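Local coordinates for TATA-box-binding protein (Methanococcus jannaschii, PDB 2Z8U), which probably binds the TATA box of archaeal promoters as a general transcription factor, acting in the activation of genes transcribed by RNA polymerase, at residues B[165-168]-B[169-172]; B[79-82]-B[83-87]. One frame throughout, in Å; residues are numbered along the deposited sequence.

Contact 1 (B[165-168]-B[169-172])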
loop_
_atom_site.group_PDB
_atom_site.type_symbol
_atom_site.label_atom_id
_atom_site.label_comp_id
_atom_site.label_asym_id
_atom_site.label_seq_id
_atom_site.Cartn_x
_atom_site.Cartn_y
_atom_site.Cartn_z
ATOM N N LEU B 165 16.037 -10.324 -21.184
ATOM C CA LEU B 165 17.324 -9.955 -21.779
ATOM C C LEU B 165 17.253 -8.995 -22.955
ATOM O O LEU B 165 16.392 -9.136 -23.811
ATOM C CB LEU B 165 18.017 -11.210 -22.277
ATOM C CG LEU B 165 18.587 -12.097 -21.186
ATOM C CD1 LEU B 165 18.759 -13.506 -21.716
ATOM C CD2 LEU B 165 19.893 -11.504 -20.717
ATOM N N LYS B 166 18.200 -8.059 -23.008
ATOM C CA LYS B 166 18.334 -7.126 -24.132
ATOM C C LYS B 166 19.501 -7.479 -25.046
ATOM O O LYS B 166 19.633 -6.918 -26.144
ATOM C CB LYS B 166 18.490 -5.695 -23.619
ATOM C CG LYS B 166 17.389 -5.285 -22.649
ATOM C CD LYS B 166 16.154 -4.838 -23.411
ATOM C CE LYS B 166 14.979 -4.581 -22.468
ATOM N NZ LYS B 166 13.786 -4.159 -23.235
ATOM N N SER B 167 20.349 -8.405 -24.601
ATOM C CA SER B 167 21.511 -8.786 -25.396
ATOM C C SER B 167 22.112 -10.105 -24.977
ATOM O O SER B 167 21.999 -10.547 -23.820
ATOM C CB SER B 167 22.604 -7.702 -25.369
ATOM O OG SER B 167 23.355 -7.784 -24.169
ATOM N N GLU B 168 22.757 -10.727 -25.953
ATOM C CA GLU B 168 23.509 -11.950 -25.744
ATOM C C GLU B 168 24.639 -11.745 -24.709
ATOM O O GLU B 168 24.873 -12.601 -23.866
ATOM C CB GLU B 168 24.038 -12.428 -27.104
ATOM C CG GLU B 168 24.238 -13.925 -27.209
ATOM C CD GLU B 168 25.660 -14.334 -26.916
ATOM O OE1 GLU B 168 26.551 -13.460 -26.991
ATOM O OE2 GLU B 168 25.884 -15.528 -26.612
ATOM N N GLU B 169 25.319 -10.599 -24.766
ATOM C CA GLU B 169 26.338 -10.245 -23.757
ATOM C C GLU B 169 25.770 -10.162 -22.339
ATOM O O GLU B 169 26.389 -10.645 -21.382
ATOM C CB GLU B 169 27.053 -8.941 -24.110
ATOM C CG GLU B 169 26.185 -7.866 -24.759
ATOM C CD GLU B 169 26.148 -7.957 -26.292
ATOM O OE1 GLU B 169 26.471 -6.941 -26.948
ATOM O OE2 GLU B 169 25.783 -9.026 -26.839
ATOM N N ASP B 170 24.599 -9.546 -22.205
ATOM C CA ASP B 170 23.895 -9.553 -20.915
ATOM C C ASP B 170 23.518 -10.960 -20.448
ATOM O O ASP B 170 23.446 -11.197 -19.256
ATOM C CB ASP B 170 22.621 -8.711 -20.954
ATOM C CG ASP B 170 22.877 -7.228 -20.766
ATOM O OD1 ASP B 170 23.997 -6.831 -20.372
ATOM O OD2 ASP B 170 21.944 -6.455 -21.046
ATOM N N ALA B 171 23.226 -11.871 -21.375
ATOM C CA ALA B 171 22.866 -13.256 -21.000
ATOM C C ALA B 171 24.032 -13.955 -20.323
ATOM O O ALA B 171 23.860 -14.691 -19.330
ATOM C CB ALA B 171 22.415 -14.060 -22.237
ATOM N N LYS B 172 25.217 -13.723 -20.886
ATOM C CA LYS B 172 26.479 -14.236 -20.346
ATOM C C LYS B 172 26.756 -13.684 -18.951
ATOM O O LYS B 172 27.130 -14.433 -18.049
ATOM C CB LYS B 172 27.636 -13.881 -21.282
ATOM C CG LYS B 172 27.744 -14.763 -22.519
ATOM C CD LYS B 172 28.772 -14.196 -23.492
ATOM C CE LYS B 172 28.736 -14.932 -24.808
ATOM N NZ LYS B 172 29.637 -14.283 -25.806
HETATM O O HOH W 1 19.544 -7.584 -20.650
HETATM O O HOH W 2 26.071 -11.151 -29.499
#

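Contact 2 (B[79-82]-B[83-87])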
loop_
_atom_site.group_PDB
_atom_site.type_symbol
_atom_site.label_atom_id
_atom_site.label_comp_id
_atom_site.label_asym_id
_atom_site.label_seq_id
_atom_site.Cartn_x
_atom_site.Cartn_y
_atom_site.Cartn_z
ATOM N N GLU B 79 16.939 -13.704 -37.898
ATOM C CA GLU B 79 15.786 -14.436 -38.402
ATOM C C GLU B 79 14.527 -13.551 -38.438
ATOM O O GLU B 79 13.746 -13.580 -39.412
ATOM C CB GLU B 79 15.499 -15.670 -37.573
ATOM C CG GLU B 79 14.276 -16.432 -38.077
ATOM C CD GLU B 79 14.126 -17.785 -37.452
ATOM O OE1 GLU B 79 14.591 -18.780 -38.053
ATOM O OE2 GLU B 79 13.562 -17.852 -36.348
ATOM N N ALA B 80 14.337 -12.796 -37.355
ATOM C CA ALA B 80 13.244 -11.840 -37.253
ATOM C C ALA B 80 13.337 -10.790 -38.362
ATOM O O ALA B 80 12.346 -10.504 -39.002
ATOM C CB ALA B 80 13.214 -11.184 -35.898
ATOM N N GLU B 81 14.521 -10.217 -38.578
ATOM C CA GLU B 81 14.684 -9.189 -39.627
ATOM C C GLU B 81 14.344 -9.721 -41.030
ATOM O O GLU B 81 13.730 -9.017 -41.854
ATOM C CB GLU B 81 16.101 -8.609 -39.605
ATOM C CG GLU B 81 16.243 -7.408 -40.591
ATOM C CD GLU B 81 17.534 -6.632 -40.388
ATOM O OE1 GLU B 81 18.160 -6.776 -39.308
ATOM O OE2 GLU B 81 17.913 -5.871 -41.306
ATOM N N ILE B 82 14.751 -10.961 -41.301
ATOM C CA ILE B 82 14.423 -11.614 -42.569
ATOM C C ILE B 82 12.906 -11.709 -42.760
ATOM O O ILE B 82 12.396 -11.339 -43.819
ATOM C CB ILE B 82 15.150 -12.987 -42.710
ATOM C CG1 ILE B 82 16.653 -12.734 -42.873
ATOM C CG2 ILE B 82 14.632 -13.789 -43.900
ATOM C CD1 ILE B 82 17.549 -13.956 -42.670
ATOM N N ALA B 83 12.203 -12.185 -41.724
ATOM C CA ALA B 83 10.748 -12.262 -41.744
ATOM C C ALA B 83 10.112 -10.909 -41.957
ATOM O O ALA B 83 9.198 -10.786 -42.769
ATOM C CB ALA B 83 10.219 -12.889 -40.463
ATOM N N ILE B 84 10.598 -9.909 -41.235
ATOM C CA ILE B 84 10.053 -8.541 -41.350
ATOM C C ILE B 84 10.277 -8.003 -42.768
ATOM O O ILE B 84 9.358 -7.475 -43.383
ATOM C CB ILE B 84 10.618 -7.582 -40.262
ATOM C CG1 ILE B 84 10.051 -7.968 -38.890
ATOM C CG2 ILE B 84 10.239 -6.080 -40.591
ATOM C CD1 ILE B 84 10.843 -7.397 -37.640
ATOM N N LYS B 85 11.480 -8.172 -43.316
ATOM C CA LYS B 85 11.722 -7.673 -44.669
ATOM C C LYS B 85 10.847 -8.347 -45.765
ATOM O O LYS B 85 10.533 -7.742 -46.778
ATOM C CB LYS B 85 13.213 -7.651 -45.002
ATOM C CG LYS B 85 13.926 -6.428 -44.370
ATOM C CD LYS B 85 15.424 -6.605 -44.201
ATOM C CE LYS B 85 16.130 -5.237 -43.873
ATOM N NZ LYS B 85 15.835 -4.559 -42.510
ATOM N N LYS B 86 10.462 -9.600 -45.538
ATOM C CA LYS B 86 9.582 -10.326 -46.461
ATOM C C LYS B 86 8.201 -9.703 -46.479
ATOM O O LYS B 86 7.587 -9.498 -47.552
ATOM C CB LYS B 86 9.485 -11.789 -46.024
ATOM C CG LYS B 86 10.677 -12.628 -46.474
ATOM C CD LYS B 86 10.548 -14.093 -46.068
ATOM C CE LYS B 86 11.869 -14.838 -46.324
ATOM N NZ LYS B 86 11.762 -16.263 -45.895
ATOM N N ILE B 87 7.711 -9.394 -45.276
ATOM C CA ILE B 87 6.431 -8.674 -45.114
ATOM C C ILE B 87 6.497 -7.281 -45.746
ATOM O O ILE B 87 5.561 -6.885 -46.458
ATOM C CB ILE B 87 6.019 -8.619 -43.620
ATOM C CG1 ILE B 87 5.861 -10.053 -43.054
ATOM C CG2 ILE B 87 4.789 -7.731 -43.396
ATOM C CD1 ILE B 87 4.637 -10.823 -43.531
#

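Contact 1 (B[165-168]-B[169-172])
The carbonyls of Ser167 and Glu168 accept from the amides of Ala171 and Lys172 in successive i to i+4 bonds, Ala171 N to Ser167 O at 3.0 Å and Lys172 N to Glu168 O at 3.2 Å, the first turn of helix 168-183. Ser167 stands just ahead of that turn as its N-cap. Its hydroxyl, held between its own backbone N and carbonyl carbon (chi1 80°), faces the opening turn, and Asp170 N donates to Ser167 OG at 2.9 Å along a nearly straight line, although the exact place of OG is less sure. The Asp170 carboxylate turns back toward the loop, where one water joins Lys166 N to Asp170 OD2, while its other oxygen pairs with Arg173. Three acids, Glu168, Glu169 and Asp170, follow one another in the first turn, where the helix dipole would be expected to stabilise negative charge. From the first position of the helix the bent chain of Glu168 crosses the extended Lys172, one turn further along, and a long, weak salt bridge links Glu168 OE1 with Lys172 NZ at 3.4 Å. Beneath the cap, Leu165 comes in from the loop: CD1 lies 3.7 Å from Ala171 CB, and CD2 presses on the Ala171 backbone, 3.4 Å from its N. Leu165 also packs on Met109 and Ala111 of strand 105-114, fastening the loop to the sheet. The whole is an N-capped helix start with an apolar residue two places before the cap, opening the long helix of the second TBP repeat.

Contact 2 (B[79-82]-B[83-87])
Lys85 NZ donates to Glu81 OE2 at 2.7 Å, a short salt bridge between residues one helical turn apart. The two side chains run side by side in the same direction, and the ammonium reaches the carboxylate from above its plane, 35° out of it. Glu81 stretches out fully, with CG opposite the backbone N (chi1 -173°), while Lys85 stays extended until its last torsion, where a bend (chi4 67°) turns NZ in toward the acid. Lys85 CD rides along Glu81 CG at 3.8 Å, so the methylenes pack beneath the charged ends. Were Lys85 cut back to an alanine, the Glu81 carboxylate would probably lose this mate, and its methylene the lysine chain that lies against it. Under the pair, Lys85 N bonds to Glu81 O at 2.8 Å, one of four successive i to i+4 bonds that run from Ala83 to Lys86. They belong to helix 77-94, the long helix of the first TBP repeat, which lies across the antiparallel sheet of the saddle-shaped fold. Its inner side is apolar: Ala80 and Ile84 rest on Val20 of strand 14-23, while Ala83 reaches Leu54 and Val59. Ile84 also folds over the backbone of the preceding turn, its CG1 3.4 Å from Ala80 O, the carbonyl that accepts from Ile84 N at 2.9 Å. On the outer side a second i to i+4 pair runs alongside, apolar this time: Ile82 CG2 meets Lys86 CE at 3.8 Å, and the aliphatic part of the extended lysine passes close to the Ile82 carbonyl, with CG 3.4 Å from Ile82 O.

Contact 2 lies within helix 77-94 of the first TBP repeat and contact 1 at the start of helix 168-183, its counterpart in the second. They do not touch: their centres are 22 Å apart and their nearest atoms about 12 Å. The shared sheet connects them, since contact 2 packs on strand 14-23 and contact 1 on strand 105-114, which are antiparallel neighbours at the middle of the saddle. Contact 1 fixes how a helix begins, whereas contact 2 spans successive turns of a helix already under way. In TBPs the concave sheet face binds DNA; both helices lie on the convex side, away from it.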